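Local coordinates for SnoaL-like domain-containing protein (Burkholderia xenovorans LB400, PDB 3EN8), which is of unknown function but has an NTF2-like fold with a SnoaL-like domain and binds a calcium ion in the crystal, at residues 13-16 with 17-20; 6-9 with 10-14; 49-52 with 53-57; 36-40 with 41-45. All coordinates share one frame; numbering follows the deposited sequence. Where two conformers were deposited one is given.

How the interactions relate
Interactions 1 and 2 are successive turns of helix 3-20, sharing Ala13 and His14, with centres about 10 Å apart. Across the chain's centre from both lies interaction 4, the hairpin of strands 34-38 and 43-46, whose centre is about 21 Å from that of interaction 1. Interaction 3, on helix 48-57, follows the hairpin in sequence and packs on it: Leu51 CD1 lies 3.6 Å from Cys36 CB, and Leu54 CD1 lies 3.8 Å from Ile45 CD1. The calcium site of Asp32 and Asp33 is on the hairpin side, the side chain of Met49 about 10 Å from the ion, whereas interactions 1 and 2 are remote from it.

Interaction 1: residues 13-16 with 17-20; sequences AHWQ and ASAA
Ala17 opens the second turn by giving its N-H to Ala13 O at 2.8 Å, and its methyl CB lies close to the same oxygen. Beyond the two segments this methyl faces Ala25 and Glu26 of helix 23-26. Ser18 N bonds to His14 O at 3.0 Å, while Ser18 CB comes to the edge of the Trp15 indole, near the ring plane, 4.2 Å from Trp15 CE3. The indole is swung there because Trp15 CG stands anti to its own carbonyl carbon (chi1 -65°); His14 CD2 lies over one face of the ring, offset toward its rim. Trp15 turns this indole to the sheet, touching Phe65, Val67, Met96 and Tyr81, on the helix that packs against the curved sheet in this NTF2-like fold. Ala19 N reaches Trp15 O at 3.0 Å with the straightest of the four bonds (159°), and the Ala19 methyl packs on Phe65 of strand 64-73. Ala20 ends helix 3-20: its N-H makes just a weak bond to Gln16 O, at 3.0 Å and a bent 135°, and Ala20 CB crowds that same oxygen at 3.2 Å. With the indole spent on the sheet more than on the next turn, the small side chains leave the backbone bonds to carry most of this contact.

Interaction 2: residues 6-9 with 10-14; sequences KIRE and ALNAH
Ile7 and Leu11 form an apolar contact one helical turn apart in the N-terminal half of helix 3-20, the long first helix that packs against the curved sheet of the NTF2-like fold. The two side chains lie side by side and point the same way, Ile7 CG2 meeting Leu11 CD1 at 4.1 Å. Ile7 offers this branch because CG2 stands anti to its backbone N, leaving CG1 to lead away. In the backbone of the same turn, Leu11 N bonds to Ile7 O at 2.8 Å, nearly along the C=O axis. The same i to i+4 pattern runs from Ala10 N to Lys6 O (3.1 Å) and from Asn12 N to Arg8 O (2.9 Å). On another side of the helix Arg8 and Asn12 are linked by a water: it donates to Asn12 OD1 at 2.9 Å and lies at the edge of the Arg8 guanidinium, accepting only weakly from NH1 at 3.5 Å. The stronger partner of Arg8 NH1 is the carbonyl of Ile70. Ile7 and Leu11 both rest on Trp77 of strand 76-85, with Phe98 of strand 88-99 against Ile7 and Met96 against Leu11, while Asn12 and Leu11 border Ile70 of strand 64-73.

Interaction 3: residues 49-52 with 53-57; sequences MNLQ and ALRSH
Leu51 lies over one face of the Arg55 guanidinium, its CG about 3.6 Å above the plane and offset toward the rim. Both methyls join in: Leu51 CD2 is 3.5 Å from Arg55 NH1, and Leu51 CD1 is 3.7 Å from Arg55 NE. Leu51 CG is anti to its backbone N (chi1 -173°), whereas the arginine leaves the backbone with CG anti to the carbonyl carbon and runs extended from CG to NE, which carries the flat group back across the leucine one turn earlier. Bonds to partners elsewhere fix the rotation of that group: NH1 to Tyr30 OH, and NH2 to Gln108 and, as a salt bridge, to Glu106. With acceptors round the rim, the charge is probably well compensated although one side is shielded by carbon. This is an i to i+4 pairing on helix 48-57, which follows strand 43-46 and turns Leu51 and Leu54 onto Ile45 of the hairpin. Arg55 N bonds to Leu51 O at 3.0 Å, and Leu54 N to Asn50 O at 2.9 Å; Leu54 CG sits only 3.2 Å from the latter oxygen. At the next step Ser56 N meets Gln52 O at 2.9 Å. The extended side chain of Gln52 turns its NE2 to Asp24. Near the helix end, Leu54 packs on Trp119 of the second subunit, whose indole also meets the ring of His57.

Interaction 4: residues 36-40 with 41-45; sequences CDYPQ and SGERI
Strands 36-38 and 43-45 run antiparallel, their axes at 165° and 4.7 Å apart at the closest approach, with Cys36 and Ile45 joined by paired backbone bonds, Cys36 N to Ile45 O at 2.9 Å and Ile45 N to Cys36 O at 2.7 Å. At the non-hydrogen-bonded pair, Asp37 and Arg44 lie side by side in a two-point salt bridge. Arg44 grips the carboxylate side-on, NE to OD1 of Asp37 at 2.7 Å and NH2 to OD2 of Asp37 at 2.8 Å, each oxygen met on its syn side, with the two planes only 10° apart. The bend at chi3 (-70°) of Arg44 brings that edge round, and His105 holds Asp37 OD2 as well. The hairpin closes through a G1 beta bulge, Gly42 and Glu43 both facing Tyr38; Gly42 has the positive phi of this motif. Tyr38 O takes the N-H of both Ser41 and Gly42, the former from above the carbonyl plane. Ser41 OG donates to the anti lone pair of Glu43 OE1 at 2.6 Å, and this oxygen lies at the edge of the Tyr38 ring, 3.7 Å from CD2 of Tyr38. At the far end of the tyrosine, Ile45 CD1 touches Tyr38 OH at 3.6 Å. Arg120 of the second subunit forms a salt bridge with Glu43 OE1, and residues 43-45 pair antiparallel with a strand of that subunit, continuing the sheet across the interface.

Interaction 1: residues 13-16 with 17-20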
loop_
_atom_site.group_PDB
_atom_site.type_symbol
_atom_site.label_atom_id
_atom_site.label_comp_id
_atom_site.label_asym_id
_atom_site.label_seq_id
_atom_site.Cartn_x
_atom_site.Cartn_y
_atom_site.Cartn_z
ATOM N N ALA A 13 13.180 12.712 5.695
ATOM C CA ALA A 13 13.109 14.196 5.637
ATOM C C ALA A 13 11.806 14.642 4.979
ATOM O O ALA A 13 11.143 15.629 5.395
ATOM C CB ALA A 13 14.339 14.773 4.904
ATOM N N HIS A 14 11.431 13.867 3.978
ATOM C CA HIS A 14 10.159 14.050 3.255
ATOM C C HIS A 14 9.010 14.013 4.213
ATOM O O HIS A 14 8.095 14.841 4.166
ATOM C CB HIS A 14 9.958 12.952 2.197
ATOM C CG HIS A 14 8.624 13.018 1.493
ATOM N ND1 HIS A 14 8.313 14.001 0.570
ATOM C CD2 HIS A 14 7.524 12.239 1.592
ATOM C CE1 HIS A 14 7.090 13.790 0.109
ATOM N NE2 HIS A 14 6.583 12.737 0.732
ATOM N N TRP A 15 9.026 13.008 5.089
ATOM C CA TRP A 15 7.875 12.795 5.961
ATOM C C TRP A 15 7.885 13.800 7.100
ATOM O O TRP A 15 6.839 14.239 7.572
ATOM C CB TRP A 15 7.816 11.366 6.518
ATOM C CG TRP A 15 7.600 10.372 5.404
ATOM C CD1 TRP A 15 8.391 9.334 5.113
ATOM C CD2 TRP A 15 6.553 10.391 4.407
ATOM N NE1 TRP A 15 7.914 8.665 3.984
ATOM C CE2 TRP A 15 6.781 9.296 3.547
ATOM C CE3 TRP A 15 5.441 11.227 4.161
ATOM C CZ2 TRP A 15 5.964 9.026 2.451
ATOM C CZ3 TRP A 15 4.630 10.937 3.108
ATOM C CH2 TRP A 15 4.912 9.859 2.245
ATOM N N GLN A 16 9.082 14.168 7.529
ATOM C CA GLN A 16 9.210 15.223 8.537
ATOM C C GLN A 16 8.636 16.515 8.011
ATOM O O GLN A 16 7.989 17.298 8.738
ATOM C CB GLN A 16 10.679 15.446 8.931
ATOM C CG GLN A 16 11.247 14.339 9.805
ATOM C CD GLN A 16 10.675 14.344 11.225
ATOM O OE1 GLN A 16 9.958 15.266 11.625
ATOM N NE2 GLN A 16 11.024 13.321 12.004
ATOM N N ALA A 17 8.908 16.751 6.746
ATOM C CA ALA A 17 8.432 17.975 6.076
ATOM C C ALA A 17 6.924 17.973 5.995
ATOM O O ALA A 17 6.245 19.016 6.212
ATOM C CB ALA A 17 9.041 18.134 4.709
ATOM N N SER A 18 6.391 16.794 5.723
ATOM C CA SER A 18 4.943 16.629 5.601
ATOM C C SER A 18 4.243 16.884 6.946
ATOM O O SER A 18 3.196 17.537 7.013
ATOM C CB SER A 18 4.629 15.236 5.040
ATOM O OG SER A 18 3.247 15.035 4.876
ATOM N N ALA A 19 4.832 16.369 8.015
ATOM C CA ALA A 19 4.279 16.566 9.370
ATOM C C ALA A 19 4.333 18.049 9.761
ATOM O O ALA A 19 3.433 18.559 10.418
ATOM C CB ALA A 19 5.010 15.715 10.387
ATOM N N ALA A 20 5.382 18.717 9.296
ATOM C CA ALA A 20 5.721 20.096 9.692
ATOM C C ALA A 20 4.973 21.102 8.838
ATOM O O ALA A 20 4.833 22.286 9.193
ATOM C CB ALA A 20 7.210 20.327 9.585
#

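Interaction 2: residues 6-9 with 10-14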
loop_
_atom_site.group_PDB
_atom_site.type_symbol
_atom_site.label_atom_id
_atom_site.label_comp_id
_atom_site.label_asym_id
_atom_site.label_seq_id
_atom_site.Cartn_x
_atom_site.Cartn_y
_atom_site.Cartn_z
ATOM N N LYS A 6 20.609 6.318 1.528
ATOM C CA LYS A 6 20.462 7.710 1.025
ATOM C C LYS A 6 19.021 8.043 0.630
ATOM O O LYS A 6 18.506 9.132 0.950
ATOM C CB LYS A 6 21.451 8.013 -0.095
ATOM C CG LYS A 6 22.848 8.350 0.481
ATOM C CD LYS A 6 23.936 8.367 -0.587
ATOM C CE LYS A 6 25.371 8.348 0.033
ATOM N NZ LYS A 6 26.422 8.167 -1.008
ATOM N N ILE A 7 18.348 7.091 -0.017
ATOM C CA ILE A 7 16.920 7.252 -0.298
ATOM C C ILE A 7 16.156 7.324 1.026
ATOM O O ILE A 7 15.318 8.211 1.255
ATOM C CB ILE A 7 16.349 6.171 -1.297
ATOM C CG1 ILE A 7 16.924 6.425 -2.677
ATOM C CG2 ILE A 7 14.826 6.192 -1.324
ATOM C CD1 ILE A 7 16.587 5.330 -3.742
ATOM N N ARG A 8 16.464 6.404 1.928
ATOM C CA ARG A 8 15.761 6.371 3.214
ATOM C C ARG A 8 15.942 7.691 3.988
ATOM O O ARG A 8 15.000 8.215 4.554
ATOM C CB ARG A 8 16.175 5.141 4.046
ATOM C CG ARG A 8 15.371 4.958 5.349
ATOM C CD ARG A 8 15.762 3.656 6.106
ATOM N NE ARG A 8 15.408 2.423 5.390
ATOM C CZ ARG A 8 14.249 1.781 5.538
ATOM N NH1 ARG A 8 13.351 2.225 6.389
ATOM N NH2 ARG A 8 14.004 0.677 4.869
ATOM N N GLU A 9 17.147 8.238 3.970
ATOM C CA GLU A 9 17.408 9.573 4.548
ATOM C C GLU A 9 16.495 10.647 3.952
ATOM O O GLU A 9 15.877 11.448 4.677
ATOM C CB GLU A 9 18.871 9.981 4.347
ATOM C CG GLU A 9 19.255 11.308 5.023
ATOM C CD GLU A 9 20.696 11.699 4.754
ATOM O OE1 GLU A 9 21.174 11.436 3.642
ATOM O OE2 GLU A 9 21.357 12.263 5.658
ATOM N N ALA A 10 16.367 10.604 2.621
ATOM C CA ALA A 10 15.532 11.556 1.866
ATOM C C ALA A 10 14.070 11.374 2.266
ATOM O O ALA A 10 13.303 12.345 2.428
ATOM C CB ALA A 10 15.710 11.333 0.344
ATOM N N LEU A 11 13.682 10.113 2.422
ATOM C CA LEU A 11 12.296 9.786 2.814
ATOM C C LEU A 11 11.945 10.245 4.216
ATOM O O LEU A 11 10.859 10.786 4.449
ATOM C CB LEU A 11 12.001 8.319 2.715
ATOM C CG LEU A 11 11.731 7.796 1.336
ATOM C CD1 LEU A 11 11.705 6.248 1.383
ATOM C CD2 LEU A 11 10.400 8.405 0.820
ATOM N N ASN A 12 12.875 10.037 5.149
ATOM C CA ASN A 12 12.689 10.505 6.536
ATOM C C ASN A 12 12.433 12.018 6.537
ATOM O O ASN A 12 11.584 12.548 7.268
ATOM C CB ASN A 12 13.909 10.169 7.404
ATOM C CG ASN A 12 14.014 8.694 7.727
ATOM O OD1 ASN A 12 13.045 7.963 7.573
ATOM N ND2 ASN A 12 15.216 8.241 8.122
ATOM N N ALA A 13 13.180 12.712 5.695
ATOM C CA ALA A 13 13.109 14.196 5.637
ATOM C C ALA A 13 11.806 14.642 4.979
ATOM O O ALA A 13 11.143 15.629 5.395
ATOM C CB ALA A 13 14.339 14.773 4.904
ATOM N N HIS A 14 11.431 13.867 3.978
ATOM C CA HIS A 14 10.159 14.050 3.255
ATOM C C HIS A 14 9.010 14.013 4.213
ATOM O O HIS A 14 8.095 14.841 4.166
ATOM C CB HIS A 14 9.958 12.952 2.197
ATOM C CG HIS A 14 8.624 13.018 1.493
ATOM N ND1 HIS A 14 8.313 14.001 0.570
ATOM C CD2 HIS A 14 7.524 12.239 1.592
ATOM C CE1 HIS A 14 7.090 13.790 0.109
ATOM N NE2 HIS A 14 6.583 12.737 0.732
HETATM O O HOH W 1 13.433 5.142 8.232
#

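Interaction 3: residues 49-52 with 53-57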
loop_
_atom_site.group_PDB
_atom_site.type_symbol
_atom_site.label_atom_id
_atom_site.label_comp_id
_atom_site.label_asym_id
_atom_site.label_seq_id
_atom_site.Cartn_x
_atom_site.Cartn_y
_atom_site.Cartn_z
HETATM N N MSE A 49 5.185 20.690 -9.312
HETATM C CA MSE A 49 4.636 22.010 -9.027
HETATM C C MSE A 49 3.168 21.883 -8.683
HETATM O O MSE A 49 2.689 22.445 -7.707
HETATM C CB MSE A 49 4.797 22.943 -10.237
HETATM C CG MSE A 49 4.109 24.273 -10.054
HETATM SE SE MSE A 49 4.230 25.360 -11.654
HETATM C CE MSE A 49 2.818 24.474 -12.679
ATOM N N ASN A 50 2.478 21.114 -9.510
ATOM C CA ASN A 50 1.015 20.917 -9.392
ATOM C C ASN A 50 0.727 20.157 -8.116
ATOM O O ASN A 50 -0.204 20.479 -7.387
ATOM C CB ASN A 50 0.395 20.189 -10.605
ATOM C CG ASN A 50 0.040 21.141 -11.739
ATOM O OD1 ASN A 50 0.183 22.361 -11.614
ATOM N ND2 ASN A 50 -0.425 20.585 -12.847
ATOM N N LEU A 51 1.575 19.161 -7.842
ATOM C CA LEU A 51 1.397 18.301 -6.666
ATOM C C LEU A 51 1.499 19.130 -5.383
ATOM O O LEU A 51 0.671 19.039 -4.485
ATOM C CB LEU A 51 2.441 17.167 -6.651
ATOM C CG LEU A 51 2.245 16.108 -5.571
ATOM C CD1 LEU A 51 0.873 15.427 -5.678
ATOM C CD2 LEU A 51 3.413 15.105 -5.649
ATOM N N GLN A 52 2.490 20.002 -5.358
ATOM C CA GLN A 52 2.737 20.832 -4.177
ATOM C C GLN A 52 1.604 21.830 -3.951
ATOM O O GLN A 52 1.173 22.066 -2.812
ATOM C CB GLN A 52 4.055 21.577 -4.291
ATOM C CG GLN A 52 4.266 22.565 -3.166
ATOM C CD GLN A 52 5.691 23.081 -3.061
ATOM O OE1 GLN A 52 6.634 22.561 -3.685
ATOM N NE2 GLN A 52 5.852 24.114 -2.264
ATOM N N ALA A 53 1.145 22.428 -5.042
ATOM C CA ALA A 53 0.130 23.482 -4.967
ATOM C C ALA A 53 -1.173 22.867 -4.506
ATOM O O ALA A 53 -1.896 23.419 -3.665
ATOM C CB ALA A 53 -0.053 24.190 -6.322
ATOM N N LEU A 54 -1.447 21.678 -5.022
ATOM C CA LEU A 54 -2.709 21.004 -4.706
ATOM C C LEU A 54 -2.697 20.603 -3.239
ATOM O O LEU A 54 -3.661 20.843 -2.512
ATOM C CB LEU A 54 -2.972 19.804 -5.624
ATOM C CG LEU A 54 -3.386 20.156 -7.056
ATOM C CD1 LEU A 54 -3.424 18.891 -7.942
ATOM C CD2 LEU A 54 -4.736 20.923 -7.096
ATOM N N ARG A 55 -1.574 20.048 -2.785
ATOM C CA ARG A 55 -1.488 19.580 -1.388
ATOM C C ARG A 55 -1.549 20.755 -0.410
ATOM O O ARG A 55 -2.123 20.661 0.682
ATOM C CB ARG A 55 -0.224 18.757 -1.136
ATOM C CG ARG A 55 -0.335 17.315 -1.676
ATOM C CD ARG A 55 1.016 16.622 -1.657
ATOM N NE ARG A 55 0.939 15.214 -2.010
ATOM C CZ ARG A 55 2.019 14.474 -2.225
ATOM N NH1 ARG A 55 3.201 15.028 -2.131
ATOM N NH2 ARG A 55 1.906 13.183 -2.490
ATOM N N SER A 56 -0.972 21.864 -0.843
ATOM C CA SER A 56 -0.788 23.040 0.028
ATOM C C SER A 56 -2.119 23.718 0.230
ATOM O O SER A 56 -2.362 24.425 1.221
ATOM C CB SER A 56 0.193 24.042 -0.582
ATOM O OG SER A 56 1.513 23.629 -0.335
ATOM N N HIS A 57 -2.969 23.486 -0.748
ATOM C CA HIS A 57 -4.266 24.145 -0.850
ATOM C C HIS A 57 -5.248 23.418 0.029
ATOM O O HIS A 57 -5.972 23.995 0.852
ATOM C CB HIS A 57 -4.781 24.090 -2.294
ATOM C CG HIS A 57 -6.089 24.789 -2.486
ATOM N ND1 HIS A 57 -7.284 24.113 -2.614
ATOM C CD2 HIS A 57 -6.394 26.106 -2.525
ATOM C CE1 HIS A 57 -8.268 24.988 -2.750
ATOM N NE2 HIS A 57 -7.755 26.203 -2.696
HETATM O O HOH W 2 3.253 25.461 -1.373
#

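Interaction 4: residues 36-40 with 41-45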
loop_
_atom_site.group_PDB
_atom_site.type_symbol
_atom_site.label_atom_id
_atom_site.label_comp_id
_atom_site.label_asym_id
_atom_site.label_seq_id
_atom_site.Cartn_x
_atom_site.Cartn_y
_atom_site.Cartn_z
ATOM N N CYS A 36 1.614 11.564 -9.409
ATOM C CA CYS A 36 1.018 11.066 -8.183
ATOM C C CYS A 36 -0.406 10.627 -8.459
ATOM O O CYS A 36 -1.231 11.414 -8.894
ATOM C CB CYS A 36 1.035 12.115 -7.078
ATOM S SG CYS A 36 0.546 11.427 -5.467
ATOM N N ASP A 37 -0.643 9.353 -8.192
ATOM C CA ASP A 37 -1.937 8.677 -8.449
ATOM C C ASP A 37 -2.685 8.366 -7.161
ATOM O O ASP A 37 -2.107 7.917 -6.166
ATOM C CB ASP A 37 -1.692 7.341 -9.143
ATOM C CG ASP A 37 -1.149 7.472 -10.543
ATOM O OD1 ASP A 37 -1.182 8.583 -11.121
ATOM O OD2 ASP A 37 -0.674 6.431 -11.078
ATOM N N TYR A 38 -3.990 8.596 -7.215
ATOM C CA TYR A 38 -4.926 8.138 -6.221
ATOM C C TYR A 38 -5.849 7.098 -6.860
ATOM O O TYR A 38 -6.894 7.460 -7.432
ATOM C CB TYR A 38 -5.796 9.302 -5.693
ATOM C CG TYR A 38 -5.049 10.525 -5.200
ATOM C CD1 TYR A 38 -3.839 10.413 -4.506
ATOM C CD2 TYR A 38 -5.569 11.790 -5.381
ATOM C CE1 TYR A 38 -3.177 11.518 -4.035
ATOM C CE2 TYR A 38 -4.910 12.911 -4.908
ATOM C CZ TYR A 38 -3.708 12.772 -4.240
ATOM O OH TYR A 38 -3.060 13.883 -3.758
ATOM N N PRO A 39 -5.490 5.801 -6.751
ATOM C CA PRO A 39 -6.309 4.814 -7.478
ATOM C C PRO A 39 -7.742 4.771 -6.987
ATOM O O PRO A 39 -8.632 4.382 -7.722
ATOM C CB PRO A 39 -5.542 3.498 -7.240
ATOM C CG PRO A 39 -4.111 3.944 -7.190
ATOM C CD PRO A 39 -4.177 5.247 -6.378
ATOM N N GLN A 40 -7.977 5.211 -5.764
ATOM C CA GLN A 40 -9.326 5.105 -5.176
ATOM C C GLN A 40 -10.309 5.981 -5.925
ATOM O O GLN A 40 -11.534 5.734 -5.955
ATOM C CB GLN A 40 -9.343 5.493 -3.699
ATOM C CG GLN A 40 -8.715 4.473 -2.777
ATOM C CD GLN A 40 -8.363 5.088 -1.431
ATOM O OE1 GLN A 40 -7.237 5.575 -1.201
ATOM N NE2 GLN A 40 -9.324 5.090 -0.546
ATOM N N SER A 41 -9.765 7.037 -6.528
ATOM C CA SER A 41 -10.569 8.030 -7.266
ATOM C C SER A 41 -10.261 8.110 -8.763
ATOM O O SER A 41 -10.973 8.768 -9.507
ATOM C CB SER A 41 -10.384 9.418 -6.641
ATOM O OG SER A 41 -9.041 9.838 -6.871
ATOM N N GLY A 42 -9.208 7.433 -9.186
ATOM C CA GLY A 42 -8.797 7.400 -10.585
ATOM C C GLY A 42 -8.048 8.651 -10.996
ATOM O O GLY A 42 -7.821 8.898 -12.189
ATOM N N GLU A 43 -7.642 9.431 -9.998
ATOM C CA GLU A 43 -6.989 10.725 -10.260
ATOM C C GLU A 43 -5.489 10.551 -10.408
ATOM O O GLU A 43 -4.853 9.771 -9.680
ATOM C CB GLU A 43 -7.248 11.736 -9.154
ATOM C CG GLU A 43 -8.669 12.117 -9.010
ATOM C CD GLU A 43 -8.878 12.994 -7.826
ATOM O OE1 GLU A 43 -8.946 12.448 -6.711
ATOM O OE2 GLU A 43 -9.003 14.229 -8.002
ATOM N N ARG A 44 -4.958 11.283 -11.373
ATOM C CA ARG A 44 -3.528 11.425 -11.540
ATOM C C ARG A 44 -3.089 12.897 -11.562
ATOM O O ARG A 44 -3.641 13.721 -12.282
ATOM C CB ARG A 44 -3.085 10.677 -12.785
ATOM C CG ARG A 44 -1.687 11.018 -13.212
ATOM C CD ARG A 44 -1.197 10.062 -14.303
ATOM N NE ARG A 44 -0.978 8.732 -13.766
ATOM C CZ ARG A 44 -0.555 7.687 -14.458
ATOM N NH1 ARG A 44 -0.302 7.793 -15.748
ATOM N NH2 ARG A 44 -0.394 6.529 -13.850
ATOM N N ILE A 45 -2.068 13.210 -10.774
ATOM C CA ILE A 45 -1.508 14.562 -10.732
ATOM C C ILE A 45 -0.184 14.534 -11.443
ATOM O O ILE A 45 0.631 13.671 -11.174
ATOM C CB ILE A 45 -1.325 15.054 -9.270
ATOM C CG1 ILE A 45 -2.683 15.139 -8.571
ATOM C CG2 ILE A 45 -0.595 16.414 -9.210
ATOM C CD1 ILE A 45 -2.620 15.264 -7.063
#